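Ribosomal RNA small subunit methyltransferase E (Legionella pneumophila, PDB 5O95) probably methylates N3 of uridine 1498 in 16S rRNA of the assembled small ribosomal subunit, with S-adenosyl-L-methionine as methyl donor. Local coordinates at residues F46-E52 / R147-P151. Coordinates in Å, arbitrary orientation, origin at the centre of the assembly. Numbering follows the deposited sequence.
Sequences FNGDNKE and RNQIP
The tight connection between strands 42-46 and 51-61 of the PUA domain meets the loop 147-151 of the SPOUT methyltransferase domain, extended except at Asn148 (phi/psi -108/16). Gly48 (76/0) and Asn50 (64/32) take left-handed backbone angles. Asn47 (chi1 p) forms an Asx turn, Asn47 OD1 accepting from Asp49 N at 2.9 Å. Gly48 CA lies 4.0 Å from Gln149 CA, and Asn50 CA 4.5 Å from Asn148 CA. Asn148 O points into the turn, 3.0 Å from Gly48 CA, and accepts from Asn50 N at 3.0 Å. Asn148 ND2 (chi1 m) donates to Glu52 OE2 at 2.9 Å, while OD1 bonds Arg8. Glu52 (m, t) also pairs with Arg77. Asn50 ND2 (chi1 m) donates to Gln149 OE1 (t, t) at 2.9 Å. Phe46 (p) has Arg147 O over one ring face, 3.5 Å from Phe46 CE2; Ile150 CD1 sits at the ring edge, 4.0 Å from Phe46 CE2. The Arg147 guanidinium forms a salt bridge with Glu78. Arg147 also packs on Arg223 of the second subunit, a cofactor-binding residue. One water bridges Gly48 O and Ile150 N; another bridges Asn50 OD1 and Asn148 N. The chemistry is mainly polar, implying a domain interface matched by specific hydrogen bonds and ordered water, with one apolar contact, Phe46 to Ile150.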
loop_
_atom_site.group_PDB
_atom_site.type_symbol
_atom_site.label_atom_id
_atom_site.label_comp_id
_atom_site.label_asym_id
_atom_site.label_seq_id
_atom_site.Cartn_x
_atom_site.Cartn_y
_atom_site.Cartn_z
ATOM N N PHE B 46 12.312 9.210 -20.839
ATOM C CA PHE B 46 12.966 10.025 -19.833
ATOM C C PHE B 46 14.274 9.349 -19.468
ATOM O O PHE B 46 14.432 8.136 -19.631
ATOM C CB PHE B 46 12.077 10.262 -18.603
ATOM C CG PHE B 46 11.739 8.995 -17.862
ATOM C CD1 PHE B 46 10.730 8.174 -18.336
ATOM C CD2 PHE B 46 12.464 8.619 -16.739
ATOM C CE1 PHE B 46 10.412 6.980 -17.671
ATOM C CE2 PHE B 46 12.144 7.423 -16.065
ATOM C CZ PHE B 46 11.141 6.609 -16.552
ATOM N N ASN B 47 15.219 10.147 -18.970
ATOM C CA ASN B 47 16.615 9.721 -18.926
ATOM C C ASN B 47 17.171 9.564 -17.516
ATOM O O ASN B 47 18.380 9.335 -17.353
ATOM C CB ASN B 47 17.502 10.652 -19.770
ATOM C CG ASN B 47 17.694 12.030 -19.147
ATOM O OD1 ASN B 47 16.989 12.421 -18.210
ATOM N ND2 ASN B 47 18.630 12.805 -19.720
ATOM N N GLY B 48 16.313 9.609 -16.492
ATOM C CA GLY B 48 16.780 9.559 -15.126
ATOM C C GLY B 48 17.380 10.840 -14.609
ATOM O O GLY B 48 17.815 10.881 -13.461
ATOM N N ASP B 49 17.426 11.896 -15.422
ATOM C CA ASP B 49 17.952 13.179 -15.001
ATOM C C ASP B 49 16.908 14.273 -15.220
ATOM O O ASP B 49 17.238 15.423 -15.514
ATOM C CB ASP B 49 19.257 13.492 -15.737
ATOM C CG ASP B 49 20.049 14.618 -15.092
ATOM O OD1 ASP B 49 19.978 14.800 -13.853
ATOM O OD2 ASP B 49 20.749 15.326 -15.844
ATOM N N ASN B 50 15.625 13.910 -15.056
ATOM C CA ASN B 50 14.526 14.881 -15.055
ATOM C C ASN B 50 14.367 15.604 -16.392
ATOM O O ASN B 50 13.955 16.776 -16.438
ATOM C CB ASN B 50 14.635 15.818 -13.857
ATOM C CG ASN B 50 14.553 15.046 -12.560
ATOM O OD1 ASN B 50 13.578 14.344 -12.337
ATOM N ND2 ASN B 50 15.598 15.126 -11.729
ATOM N N LYS B 51 14.677 14.912 -17.485
ATOM C CA LYS B 51 14.333 15.374 -18.823
ATOM C C LYS B 51 13.368 14.384 -19.456
ATOM O O LYS B 51 13.558 13.165 -19.348
ATOM C CB LYS B 51 15.572 15.519 -19.704
ATOM C CG LYS B 51 16.477 16.648 -19.256
ATOM C CD LYS B 51 17.725 16.735 -20.132
ATOM C CE LYS B 51 18.708 17.742 -19.569
ATOM N NZ LYS B 51 19.958 17.768 -20.375
ATOM N N GLU B 52 12.346 14.913 -20.124
ATOM C CA GLU B 52 11.384 14.126 -20.886
ATOM C C GLU B 52 11.579 14.426 -22.365
ATOM O O GLU B 52 11.691 15.594 -22.753
ATOM C CB GLU B 52 9.949 14.467 -20.479
ATOM C CG GLU B 52 9.538 13.817 -19.153
ATOM C CD GLU B 52 8.105 14.116 -18.782
ATOM O OE1 GLU B 52 7.337 14.673 -19.595
ATOM O OE2 GLU B 52 7.715 13.756 -17.654
ATOM N N ARG B 147 7.911 9.785 -12.329
ATOM C CA ARG B 147 9.223 10.231 -11.874
ATOM C C ARG B 147 10.204 10.105 -13.016
ATOM O O ARG B 147 10.249 9.075 -13.696
ATOM C CB ARG B 147 9.735 9.322 -10.753
ATOM C CG ARG B 147 9.050 9.640 -9.456
ATOM C CD ARG B 147 9.552 8.684 -8.388
ATOM N NE ARG B 147 10.866 9.115 -7.914
ATOM C CZ ARG B 147 11.500 8.593 -6.875
ATOM N NH1 ARG B 147 10.913 7.625 -6.164
ATOM N NH2 ARG B 147 12.692 9.062 -6.510
ATOM N N ASN B 148 11.013 11.147 -13.189
ATOM C CA ASN B 148 12.022 11.175 -14.242
ATOM C C ASN B 148 13.428 11.023 -13.701
ATOM O O ASN B 148 14.412 11.234 -14.435
ATOM C CB ASN B 148 11.872 12.441 -15.079
ATOM C CG ASN B 148 10.543 12.491 -15.781
ATOM O OD1 ASN B 148 10.101 11.496 -16.315
ATOM N ND2 ASN B 148 9.903 13.657 -15.788
ATOM N N GLN B 149 13.532 10.565 -12.459
ATOM C CA GLN B 149 14.773 10.261 -11.786
ATOM C C GLN B 149 14.506 8.943 -11.093
ATOM O O GLN B 149 13.417 8.755 -10.543
ATOM C CB GLN B 149 15.074 11.339 -10.748
ATOM C CG GLN B 149 16.370 11.181 -10.001
ATOM C CD GLN B 149 16.698 12.392 -9.133
ATOM O OE1 GLN B 149 16.302 13.530 -9.424
ATOM N NE2 GLN B 149 17.435 12.152 -8.055
ATOM N N ILE B 150 15.476 8.033 -11.149
ATOM C CA ILE B 150 15.338 6.699 -10.574
ATOM C C ILE B 150 15.852 6.724 -9.139
ATOM O O ILE B 150 16.950 7.226 -8.899
ATOM C CB ILE B 150 16.164 5.677 -11.374
ATOM C CG1 ILE B 150 15.927 5.834 -12.882
ATOM C CG2 ILE B 150 15.877 4.248 -10.851
ATOM C CD1 ILE B 150 14.498 5.626 -13.311
ATOM N N PRO B 151 15.093 6.196 -8.158
ATOM C CA PRO B 151 15.615 6.100 -6.790
ATOM C C PRO B 151 16.916 5.321 -6.783
ATOM O O PRO B 151 17.124 4.422 -7.596
ATOM C CB PRO B 151 14.530 5.307 -6.031
ATOM C CG PRO B 151 13.359 5.190 -6.914
ATOM C CD PRO B 151 13.725 5.695 -8.311
HETATM O O HOH W 1 18.164 8.590 -12.020
HETATM O O HOH W 2 11.405 13.302 -11.318
#